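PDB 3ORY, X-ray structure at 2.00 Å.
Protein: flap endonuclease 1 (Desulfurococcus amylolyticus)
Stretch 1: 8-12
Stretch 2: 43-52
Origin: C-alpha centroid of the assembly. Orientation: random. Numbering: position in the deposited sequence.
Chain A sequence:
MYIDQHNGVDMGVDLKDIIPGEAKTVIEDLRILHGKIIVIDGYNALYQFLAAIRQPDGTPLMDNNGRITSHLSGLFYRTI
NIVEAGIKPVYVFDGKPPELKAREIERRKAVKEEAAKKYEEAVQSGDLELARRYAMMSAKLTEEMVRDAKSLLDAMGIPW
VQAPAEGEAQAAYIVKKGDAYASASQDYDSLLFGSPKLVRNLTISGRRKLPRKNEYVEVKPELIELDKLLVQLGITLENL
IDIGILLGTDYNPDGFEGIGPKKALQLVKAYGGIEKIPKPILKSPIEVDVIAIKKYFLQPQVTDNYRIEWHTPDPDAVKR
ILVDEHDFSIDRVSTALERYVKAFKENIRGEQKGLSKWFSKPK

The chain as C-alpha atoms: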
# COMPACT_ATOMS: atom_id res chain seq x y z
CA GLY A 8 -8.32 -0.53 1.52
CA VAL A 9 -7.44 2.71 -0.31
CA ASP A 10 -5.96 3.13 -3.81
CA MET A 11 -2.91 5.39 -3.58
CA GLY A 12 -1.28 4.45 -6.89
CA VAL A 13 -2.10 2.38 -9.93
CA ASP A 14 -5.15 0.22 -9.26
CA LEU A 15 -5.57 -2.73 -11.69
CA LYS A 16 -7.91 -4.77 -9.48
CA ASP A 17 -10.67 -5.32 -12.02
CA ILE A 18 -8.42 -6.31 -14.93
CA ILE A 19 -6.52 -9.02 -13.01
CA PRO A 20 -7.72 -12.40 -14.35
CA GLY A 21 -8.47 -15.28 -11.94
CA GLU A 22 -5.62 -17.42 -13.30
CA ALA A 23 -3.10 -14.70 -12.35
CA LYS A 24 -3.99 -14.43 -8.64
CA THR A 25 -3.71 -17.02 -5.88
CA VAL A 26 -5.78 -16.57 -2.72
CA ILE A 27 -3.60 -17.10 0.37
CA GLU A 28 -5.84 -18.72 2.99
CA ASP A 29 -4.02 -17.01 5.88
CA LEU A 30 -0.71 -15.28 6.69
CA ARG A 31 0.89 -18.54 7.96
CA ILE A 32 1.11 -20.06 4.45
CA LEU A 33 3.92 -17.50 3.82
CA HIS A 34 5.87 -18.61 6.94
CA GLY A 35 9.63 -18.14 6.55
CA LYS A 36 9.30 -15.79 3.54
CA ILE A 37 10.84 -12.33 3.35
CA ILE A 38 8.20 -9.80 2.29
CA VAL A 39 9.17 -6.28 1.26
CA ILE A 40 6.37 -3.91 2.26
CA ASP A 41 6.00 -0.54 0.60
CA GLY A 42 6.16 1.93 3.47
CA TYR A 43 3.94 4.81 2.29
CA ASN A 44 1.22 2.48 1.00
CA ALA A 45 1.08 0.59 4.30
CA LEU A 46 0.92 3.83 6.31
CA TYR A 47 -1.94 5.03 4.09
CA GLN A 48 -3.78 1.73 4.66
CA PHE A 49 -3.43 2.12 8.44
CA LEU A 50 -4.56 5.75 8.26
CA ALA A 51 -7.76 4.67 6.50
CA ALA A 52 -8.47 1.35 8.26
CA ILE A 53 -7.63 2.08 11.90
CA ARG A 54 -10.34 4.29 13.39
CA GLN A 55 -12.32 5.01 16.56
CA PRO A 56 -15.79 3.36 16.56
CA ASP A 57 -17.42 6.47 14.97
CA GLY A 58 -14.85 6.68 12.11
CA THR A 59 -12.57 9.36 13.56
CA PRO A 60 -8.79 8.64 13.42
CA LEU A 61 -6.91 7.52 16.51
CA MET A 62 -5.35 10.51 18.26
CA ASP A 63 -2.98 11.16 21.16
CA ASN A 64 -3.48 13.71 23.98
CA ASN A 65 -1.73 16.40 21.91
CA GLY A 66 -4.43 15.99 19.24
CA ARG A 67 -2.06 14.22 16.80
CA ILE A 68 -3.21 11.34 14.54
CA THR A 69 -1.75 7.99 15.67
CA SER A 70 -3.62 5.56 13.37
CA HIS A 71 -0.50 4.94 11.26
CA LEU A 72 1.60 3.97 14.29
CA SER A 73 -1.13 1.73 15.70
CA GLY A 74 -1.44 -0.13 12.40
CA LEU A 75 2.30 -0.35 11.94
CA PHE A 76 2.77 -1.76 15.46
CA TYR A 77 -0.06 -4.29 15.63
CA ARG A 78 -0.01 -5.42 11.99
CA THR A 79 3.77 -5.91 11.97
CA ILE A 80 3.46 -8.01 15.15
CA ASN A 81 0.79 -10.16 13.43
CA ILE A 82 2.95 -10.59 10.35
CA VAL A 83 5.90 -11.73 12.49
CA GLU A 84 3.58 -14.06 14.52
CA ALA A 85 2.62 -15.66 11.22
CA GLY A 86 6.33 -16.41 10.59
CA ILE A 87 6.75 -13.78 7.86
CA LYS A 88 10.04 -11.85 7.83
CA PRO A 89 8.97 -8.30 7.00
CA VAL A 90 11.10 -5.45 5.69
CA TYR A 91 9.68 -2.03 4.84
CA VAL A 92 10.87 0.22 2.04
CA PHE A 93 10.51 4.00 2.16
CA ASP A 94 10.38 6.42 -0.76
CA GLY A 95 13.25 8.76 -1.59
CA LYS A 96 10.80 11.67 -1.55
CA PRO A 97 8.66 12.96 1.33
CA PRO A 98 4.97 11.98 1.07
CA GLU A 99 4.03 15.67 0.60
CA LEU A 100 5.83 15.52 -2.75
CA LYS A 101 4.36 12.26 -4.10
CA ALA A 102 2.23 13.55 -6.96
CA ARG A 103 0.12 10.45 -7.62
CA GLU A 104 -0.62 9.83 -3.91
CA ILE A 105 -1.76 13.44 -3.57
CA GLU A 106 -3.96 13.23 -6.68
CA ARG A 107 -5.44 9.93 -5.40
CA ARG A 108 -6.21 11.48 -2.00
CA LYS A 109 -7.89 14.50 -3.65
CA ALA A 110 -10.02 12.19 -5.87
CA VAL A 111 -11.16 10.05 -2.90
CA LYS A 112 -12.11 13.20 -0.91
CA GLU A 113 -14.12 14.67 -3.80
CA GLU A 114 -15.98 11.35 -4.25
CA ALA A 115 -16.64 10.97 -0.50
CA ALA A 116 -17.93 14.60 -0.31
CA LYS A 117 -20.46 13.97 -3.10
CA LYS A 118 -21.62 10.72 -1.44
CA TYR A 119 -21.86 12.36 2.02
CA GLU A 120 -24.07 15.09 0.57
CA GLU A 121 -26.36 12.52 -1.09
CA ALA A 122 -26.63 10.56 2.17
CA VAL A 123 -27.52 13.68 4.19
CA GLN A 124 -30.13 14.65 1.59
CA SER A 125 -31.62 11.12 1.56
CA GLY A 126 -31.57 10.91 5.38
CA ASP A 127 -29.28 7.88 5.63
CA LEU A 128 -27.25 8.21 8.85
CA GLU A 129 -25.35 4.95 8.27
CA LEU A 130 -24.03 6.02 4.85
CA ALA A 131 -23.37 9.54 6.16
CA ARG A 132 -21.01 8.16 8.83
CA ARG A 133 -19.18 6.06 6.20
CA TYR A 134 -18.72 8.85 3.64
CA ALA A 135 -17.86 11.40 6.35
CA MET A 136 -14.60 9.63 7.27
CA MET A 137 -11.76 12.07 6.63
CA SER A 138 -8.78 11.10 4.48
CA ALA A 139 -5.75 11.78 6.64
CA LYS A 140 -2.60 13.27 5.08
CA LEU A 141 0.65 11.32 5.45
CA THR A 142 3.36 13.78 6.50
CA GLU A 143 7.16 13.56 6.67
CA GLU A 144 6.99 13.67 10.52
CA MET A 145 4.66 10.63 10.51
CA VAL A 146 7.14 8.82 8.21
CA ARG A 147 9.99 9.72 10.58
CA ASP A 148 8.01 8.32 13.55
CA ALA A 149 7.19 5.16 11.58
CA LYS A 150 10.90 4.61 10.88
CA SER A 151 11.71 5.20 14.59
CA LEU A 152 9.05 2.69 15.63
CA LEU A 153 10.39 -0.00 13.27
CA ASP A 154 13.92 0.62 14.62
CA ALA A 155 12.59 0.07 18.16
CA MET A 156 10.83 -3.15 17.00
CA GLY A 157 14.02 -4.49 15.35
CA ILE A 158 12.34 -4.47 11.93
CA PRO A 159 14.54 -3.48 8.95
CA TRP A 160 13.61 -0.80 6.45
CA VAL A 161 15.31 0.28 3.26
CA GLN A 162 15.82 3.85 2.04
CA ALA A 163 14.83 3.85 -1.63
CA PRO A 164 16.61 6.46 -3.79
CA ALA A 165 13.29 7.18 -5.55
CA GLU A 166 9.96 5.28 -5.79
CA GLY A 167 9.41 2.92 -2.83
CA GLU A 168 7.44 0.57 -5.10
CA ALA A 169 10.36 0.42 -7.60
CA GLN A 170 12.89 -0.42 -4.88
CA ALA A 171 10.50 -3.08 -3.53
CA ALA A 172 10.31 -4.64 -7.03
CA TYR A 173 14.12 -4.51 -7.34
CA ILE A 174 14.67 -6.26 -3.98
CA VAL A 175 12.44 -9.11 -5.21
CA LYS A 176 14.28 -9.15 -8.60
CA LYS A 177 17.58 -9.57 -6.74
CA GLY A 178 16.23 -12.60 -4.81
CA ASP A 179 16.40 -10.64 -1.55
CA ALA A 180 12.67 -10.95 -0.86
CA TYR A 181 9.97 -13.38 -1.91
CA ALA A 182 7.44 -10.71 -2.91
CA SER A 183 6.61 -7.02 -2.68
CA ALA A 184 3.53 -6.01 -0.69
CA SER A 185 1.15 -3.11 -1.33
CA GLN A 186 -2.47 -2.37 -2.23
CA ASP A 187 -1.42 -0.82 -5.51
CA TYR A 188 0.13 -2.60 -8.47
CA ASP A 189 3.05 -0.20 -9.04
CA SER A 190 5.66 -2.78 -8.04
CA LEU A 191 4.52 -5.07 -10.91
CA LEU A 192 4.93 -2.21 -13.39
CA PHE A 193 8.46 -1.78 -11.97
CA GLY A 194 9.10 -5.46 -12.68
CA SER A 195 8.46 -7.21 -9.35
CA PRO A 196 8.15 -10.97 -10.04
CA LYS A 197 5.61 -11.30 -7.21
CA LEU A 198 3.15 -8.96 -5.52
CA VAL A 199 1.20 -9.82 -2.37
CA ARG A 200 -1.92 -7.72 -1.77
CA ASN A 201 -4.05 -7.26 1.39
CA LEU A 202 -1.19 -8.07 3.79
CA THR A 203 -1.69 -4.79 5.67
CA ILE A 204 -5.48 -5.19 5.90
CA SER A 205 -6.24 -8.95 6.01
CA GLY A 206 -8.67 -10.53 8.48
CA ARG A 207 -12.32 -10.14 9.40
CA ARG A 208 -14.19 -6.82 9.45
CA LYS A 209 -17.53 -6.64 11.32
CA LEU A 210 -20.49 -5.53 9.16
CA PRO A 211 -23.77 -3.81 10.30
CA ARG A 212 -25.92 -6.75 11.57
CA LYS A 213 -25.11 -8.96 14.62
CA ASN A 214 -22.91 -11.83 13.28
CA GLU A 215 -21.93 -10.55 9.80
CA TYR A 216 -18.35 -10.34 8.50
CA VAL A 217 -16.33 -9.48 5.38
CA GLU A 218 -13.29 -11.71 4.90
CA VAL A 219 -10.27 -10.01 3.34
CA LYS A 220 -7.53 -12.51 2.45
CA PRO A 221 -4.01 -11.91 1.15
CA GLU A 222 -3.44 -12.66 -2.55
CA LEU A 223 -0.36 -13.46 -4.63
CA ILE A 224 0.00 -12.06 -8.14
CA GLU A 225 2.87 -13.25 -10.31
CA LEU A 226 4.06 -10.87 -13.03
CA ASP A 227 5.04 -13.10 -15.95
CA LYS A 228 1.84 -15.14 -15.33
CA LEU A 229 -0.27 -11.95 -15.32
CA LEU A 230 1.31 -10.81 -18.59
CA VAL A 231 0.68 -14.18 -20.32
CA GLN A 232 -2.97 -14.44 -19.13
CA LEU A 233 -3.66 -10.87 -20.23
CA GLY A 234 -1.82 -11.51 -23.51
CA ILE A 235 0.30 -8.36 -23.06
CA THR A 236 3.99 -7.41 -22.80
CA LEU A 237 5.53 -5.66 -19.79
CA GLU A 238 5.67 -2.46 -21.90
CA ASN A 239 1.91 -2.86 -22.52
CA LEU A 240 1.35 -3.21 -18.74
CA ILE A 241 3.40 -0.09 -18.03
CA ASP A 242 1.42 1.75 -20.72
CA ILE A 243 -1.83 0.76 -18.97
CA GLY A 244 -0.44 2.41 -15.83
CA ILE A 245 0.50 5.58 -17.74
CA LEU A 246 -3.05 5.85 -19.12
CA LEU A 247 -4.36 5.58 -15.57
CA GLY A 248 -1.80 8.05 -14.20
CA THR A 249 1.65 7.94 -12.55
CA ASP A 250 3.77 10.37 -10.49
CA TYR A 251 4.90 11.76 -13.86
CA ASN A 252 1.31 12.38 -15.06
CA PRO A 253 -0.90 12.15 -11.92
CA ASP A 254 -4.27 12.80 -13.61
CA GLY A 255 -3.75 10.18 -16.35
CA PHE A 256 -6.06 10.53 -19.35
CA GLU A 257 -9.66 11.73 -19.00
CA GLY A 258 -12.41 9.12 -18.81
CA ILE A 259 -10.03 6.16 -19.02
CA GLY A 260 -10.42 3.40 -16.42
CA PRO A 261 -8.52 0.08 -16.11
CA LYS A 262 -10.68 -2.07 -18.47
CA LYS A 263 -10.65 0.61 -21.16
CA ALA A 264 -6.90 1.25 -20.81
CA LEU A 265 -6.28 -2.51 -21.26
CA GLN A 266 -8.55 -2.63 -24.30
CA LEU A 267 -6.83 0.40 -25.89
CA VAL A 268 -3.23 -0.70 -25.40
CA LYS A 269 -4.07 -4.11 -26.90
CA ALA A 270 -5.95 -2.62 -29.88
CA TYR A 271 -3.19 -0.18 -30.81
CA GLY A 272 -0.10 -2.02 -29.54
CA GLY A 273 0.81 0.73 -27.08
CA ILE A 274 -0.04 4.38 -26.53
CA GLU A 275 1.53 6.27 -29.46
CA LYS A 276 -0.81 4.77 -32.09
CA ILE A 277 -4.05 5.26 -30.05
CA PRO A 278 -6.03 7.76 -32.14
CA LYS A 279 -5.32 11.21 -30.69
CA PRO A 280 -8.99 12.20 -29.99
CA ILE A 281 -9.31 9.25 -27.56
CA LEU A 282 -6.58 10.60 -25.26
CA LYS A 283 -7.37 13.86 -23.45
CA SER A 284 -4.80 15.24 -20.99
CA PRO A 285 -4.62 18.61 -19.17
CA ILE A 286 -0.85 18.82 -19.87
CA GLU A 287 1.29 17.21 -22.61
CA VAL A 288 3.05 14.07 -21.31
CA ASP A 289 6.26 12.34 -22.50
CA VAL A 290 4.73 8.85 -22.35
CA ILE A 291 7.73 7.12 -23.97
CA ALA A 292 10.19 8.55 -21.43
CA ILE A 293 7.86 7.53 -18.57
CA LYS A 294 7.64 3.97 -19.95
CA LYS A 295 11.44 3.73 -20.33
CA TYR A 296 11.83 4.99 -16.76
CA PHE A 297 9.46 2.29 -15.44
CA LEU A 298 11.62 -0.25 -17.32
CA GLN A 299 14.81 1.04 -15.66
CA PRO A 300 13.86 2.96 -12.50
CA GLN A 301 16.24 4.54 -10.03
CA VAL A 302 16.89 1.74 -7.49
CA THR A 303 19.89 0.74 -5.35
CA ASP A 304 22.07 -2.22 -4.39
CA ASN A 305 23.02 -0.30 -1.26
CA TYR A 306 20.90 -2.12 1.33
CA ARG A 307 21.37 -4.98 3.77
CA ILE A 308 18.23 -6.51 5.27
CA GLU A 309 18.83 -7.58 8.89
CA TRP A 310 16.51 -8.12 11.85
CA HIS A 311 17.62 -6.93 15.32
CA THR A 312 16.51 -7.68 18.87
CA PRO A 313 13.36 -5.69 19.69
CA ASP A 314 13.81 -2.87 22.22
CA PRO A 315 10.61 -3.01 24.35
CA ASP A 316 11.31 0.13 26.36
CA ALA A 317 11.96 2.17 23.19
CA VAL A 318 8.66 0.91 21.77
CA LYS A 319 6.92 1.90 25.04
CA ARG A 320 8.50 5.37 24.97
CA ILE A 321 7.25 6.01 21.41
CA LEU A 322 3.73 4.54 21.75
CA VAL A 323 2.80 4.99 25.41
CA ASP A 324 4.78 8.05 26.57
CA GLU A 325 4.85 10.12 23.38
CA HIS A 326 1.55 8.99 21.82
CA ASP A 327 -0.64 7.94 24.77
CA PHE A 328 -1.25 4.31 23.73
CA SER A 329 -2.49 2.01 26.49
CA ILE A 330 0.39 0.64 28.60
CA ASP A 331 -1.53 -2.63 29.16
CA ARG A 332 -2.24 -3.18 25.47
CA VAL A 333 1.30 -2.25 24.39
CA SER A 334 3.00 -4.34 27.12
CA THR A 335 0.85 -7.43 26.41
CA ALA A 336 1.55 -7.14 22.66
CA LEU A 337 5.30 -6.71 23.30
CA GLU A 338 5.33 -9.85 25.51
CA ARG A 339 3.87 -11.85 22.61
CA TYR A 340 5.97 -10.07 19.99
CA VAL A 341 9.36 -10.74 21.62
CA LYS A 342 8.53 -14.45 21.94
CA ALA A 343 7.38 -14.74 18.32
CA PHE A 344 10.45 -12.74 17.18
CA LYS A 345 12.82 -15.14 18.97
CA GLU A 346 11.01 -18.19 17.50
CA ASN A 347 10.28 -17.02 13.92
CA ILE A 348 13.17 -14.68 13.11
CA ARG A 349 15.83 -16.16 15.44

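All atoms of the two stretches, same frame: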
# COMPACT_ATOMS: atom_id res chain seq x y z
N GLY A 8 -9.18 -1.67 1.06
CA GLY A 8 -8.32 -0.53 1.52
C GLY A 8 -8.41 0.61 0.52
O GLY A 8 -9.35 0.66 -0.27
N VAL A 9 -7.42 1.51 0.54
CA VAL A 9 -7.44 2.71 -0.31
C VAL A 9 -6.43 2.65 -1.46
O VAL A 9 -5.32 2.16 -1.29
CB VAL A 9 -7.25 4.02 0.51
CG1 VAL A 9 -8.49 4.32 1.35
CG2 VAL A 9 -6.01 3.94 1.40
N ASP A 10 -6.84 3.13 -2.63
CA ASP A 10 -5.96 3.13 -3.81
C ASP A 10 -5.14 4.40 -3.82
O ASP A 10 -5.68 5.50 -4.00
CB ASP A 10 -6.77 3.02 -5.11
CG ASP A 10 -5.93 3.38 -6.35
OD1 ASP A 10 -4.72 3.02 -6.40
OD2 ASP A 10 -6.48 4.01 -7.27
N MET A 11 -3.83 4.25 -3.63
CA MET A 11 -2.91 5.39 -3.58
C MET A 11 -1.93 5.39 -4.76
O MET A 11 -0.93 6.12 -4.75
CB MET A 11 -2.10 5.38 -2.27
CG MET A 11 -2.93 5.50 -0.98
SD MET A 11 -4.05 6.90 -0.93
CE MET A 11 -2.94 8.30 -1.04
N GLY A 12 -2.23 4.60 -5.79
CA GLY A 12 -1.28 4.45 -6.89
C GLY A 12 -1.95 4.06 -8.18
O GLY A 12 -2.83 4.75 -8.67
N TYR A 43 5.00 3.79 2.41
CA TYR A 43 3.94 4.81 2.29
C TYR A 43 2.58 4.15 2.10
O TYR A 43 1.60 4.57 2.71
CB TYR A 43 4.23 5.82 1.16
CG TYR A 43 5.36 6.80 1.44
CD1 TYR A 43 6.21 6.63 2.53
CD2 TYR A 43 5.60 7.87 0.58
CE1 TYR A 43 7.26 7.52 2.77
CE2 TYR A 43 6.65 8.77 0.82
CZ TYR A 43 7.47 8.59 1.91
OH TYR A 43 8.52 9.45 2.15
N ASN A 44 2.51 3.12 1.26
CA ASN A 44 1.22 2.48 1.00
C ASN A 44 0.66 1.86 2.27
O ASN A 44 -0.53 2.01 2.55
CB ASN A 44 1.30 1.42 -0.11
CG ASN A 44 -0.04 1.13 -0.71
OD1 ASN A 44 -0.43 1.77 -1.71
ND2 ASN A 44 -0.77 0.19 -0.12
N ALA A 45 1.51 1.17 3.03
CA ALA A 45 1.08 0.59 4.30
C ALA A 45 0.59 1.66 5.26
O ALA A 45 -0.45 1.49 5.89
CB ALA A 45 2.21 -0.25 4.95
N LEU A 46 1.32 2.77 5.38
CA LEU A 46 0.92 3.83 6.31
C LEU A 46 -0.42 4.43 5.91
O LEU A 46 -1.24 4.74 6.77
CB LEU A 46 2.01 4.91 6.44
CG LEU A 46 3.34 4.41 7.02
CD1 LEU A 46 4.39 5.54 7.09
CD2 LEU A 46 3.16 3.78 8.39
N TYR A 47 -0.65 4.59 4.60
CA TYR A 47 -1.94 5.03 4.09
C TYR A 47 -3.07 4.05 4.41
O TYR A 47 -4.18 4.48 4.76
CB TYR A 47 -1.86 5.33 2.58
CG TYR A 47 -1.47 6.77 2.31
CD1 TYR A 47 -2.26 7.83 2.79
CD2 TYR A 47 -0.32 7.09 1.60
CE1 TYR A 47 -1.92 9.15 2.56
CE2 TYR A 47 0.05 8.43 1.36
CZ TYR A 47 -0.76 9.44 1.85
OH TYR A 47 -0.43 10.76 1.64
N GLN A 48 -2.78 2.75 4.30
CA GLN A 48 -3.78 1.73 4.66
C GLN A 48 -4.19 1.84 6.13
O GLN A 48 -5.38 1.81 6.45
CB GLN A 48 -3.31 0.31 4.35
CG GLN A 48 -3.00 0.03 2.89
CD GLN A 48 -4.02 0.61 1.92
OE1 GLN A 48 -5.24 0.50 2.12
NE2 GLN A 48 -3.53 1.20 0.84
N PHE A 49 -3.19 1.98 7.00
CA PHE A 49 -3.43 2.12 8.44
C PHE A 49 -4.20 3.40 8.77
O PHE A 49 -5.10 3.41 9.63
CB PHE A 49 -2.11 2.09 9.21
CG PHE A 49 -1.29 0.85 8.98
CD1 PHE A 49 -1.90 -0.40 8.83
CD2 PHE A 49 0.10 0.92 8.95
CE1 PHE A 49 -1.15 -1.56 8.61
CE2 PHE A 49 0.87 -0.24 8.74
CZ PHE A 49 0.25 -1.48 8.58
N LEU A 50 -3.86 4.49 8.08
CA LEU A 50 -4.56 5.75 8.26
C LEU A 50 -6.05 5.63 7.94
O LEU A 50 -6.88 6.22 8.65
CB LEU A 50 -3.91 6.87 7.41
CG LEU A 50 -2.60 7.45 7.92
CD1 LEU A 50 -1.97 8.39 6.87
CD2 LEU A 50 -2.79 8.18 9.25
N ALA A 51 -6.38 4.86 6.92
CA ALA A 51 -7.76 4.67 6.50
C ALA A 51 -8.50 3.60 7.30
O ALA A 51 -9.71 3.72 7.55
CB ALA A 51 -7.81 4.34 4.99
N ALA A 52 -7.80 2.53 7.68
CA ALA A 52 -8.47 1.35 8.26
C ALA A 52 -8.58 1.37 9.79
O ALA A 52 -9.49 0.76 10.36
CB ALA A 52 -7.79 0.06 7.79

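Residues 8-12 form an irregular segment that lies against one side of a helix, residues 43-52. The helix begins earlier in the chain. Its turns are held by regular backbone hydrogen bonds, such as Tyr 47 N to Tyr 43 O at 2.9 Å and Gln 48 N to Asn 44 O at 2.9 Å. The segment has no regular secondary structure. Its Gly 8 end lies near Gln 48, and Met 11 lies near Asn 44, one turn earlier in the helix. Together the two stretches bury 305 Å². Met 11, Val 9 and Gln 48 cover the most surface.

Met 11 makes the main apolar contact. Its CA-to-CB bond points toward the helix, and all three chi angles are in the m well. This conformation folds the side chain over Tyr 47. Met 11 CE sits 3.6 Å from the centroid of the Tyr 47 ring and only 4° off the ring normal. The methyl therefore lies over the face, in a CH-pi contact. Met 11 SD lies over the face too, 4.4 Å from the same Tyr 47 centroid, as a sulfur-aromatic contact. Closer to the backbone, Met 11 CG packs against Tyr 47 CB at 3.7 Å. The Tyr 47 hydroxyl is hydrogen-bonded elsewhere in the structure.

Val 9 and Gln 48 supply the polar link. The backbone N and O of Val 9 meet the carboxamide of Gln 48, which offers both an acceptor and a donor. Val 9 N donates to Gln 48 OE1 at 2.9 Å, and Gln 48 NE2 donates to Val 9 O at 2.9 Å. Both bonds are close to straight, with angles at hydrogen of 161° and 174°. One side chain thus satisfies both backbone polar groups of a single residue. The CA-to-CB bond of Gln 48 points sideways, but chi1 and chi2, both m, bring its end nearer to the loop.

The side chain of Val 9 adds apolar packing beside these bonds. Val 9 CG1 touches Ala 51 CB at 3.7 Å. The small Ala 51 side chain points toward the loop.

Gly 8 passes close to the same carboxamide, with Gly 8 CA 3.3 Å from Gln 48 OE1. An ideal CB here would point toward the helix and lie 2.2 Å from that oxygen, a clash.

The CA-to-CB bond of Asp 10 points away from the helix, and the residue makes no contact with it. Instead it braces its own segment: Gly 12 N donates to Asp 10 OD1 at 3.0 Å.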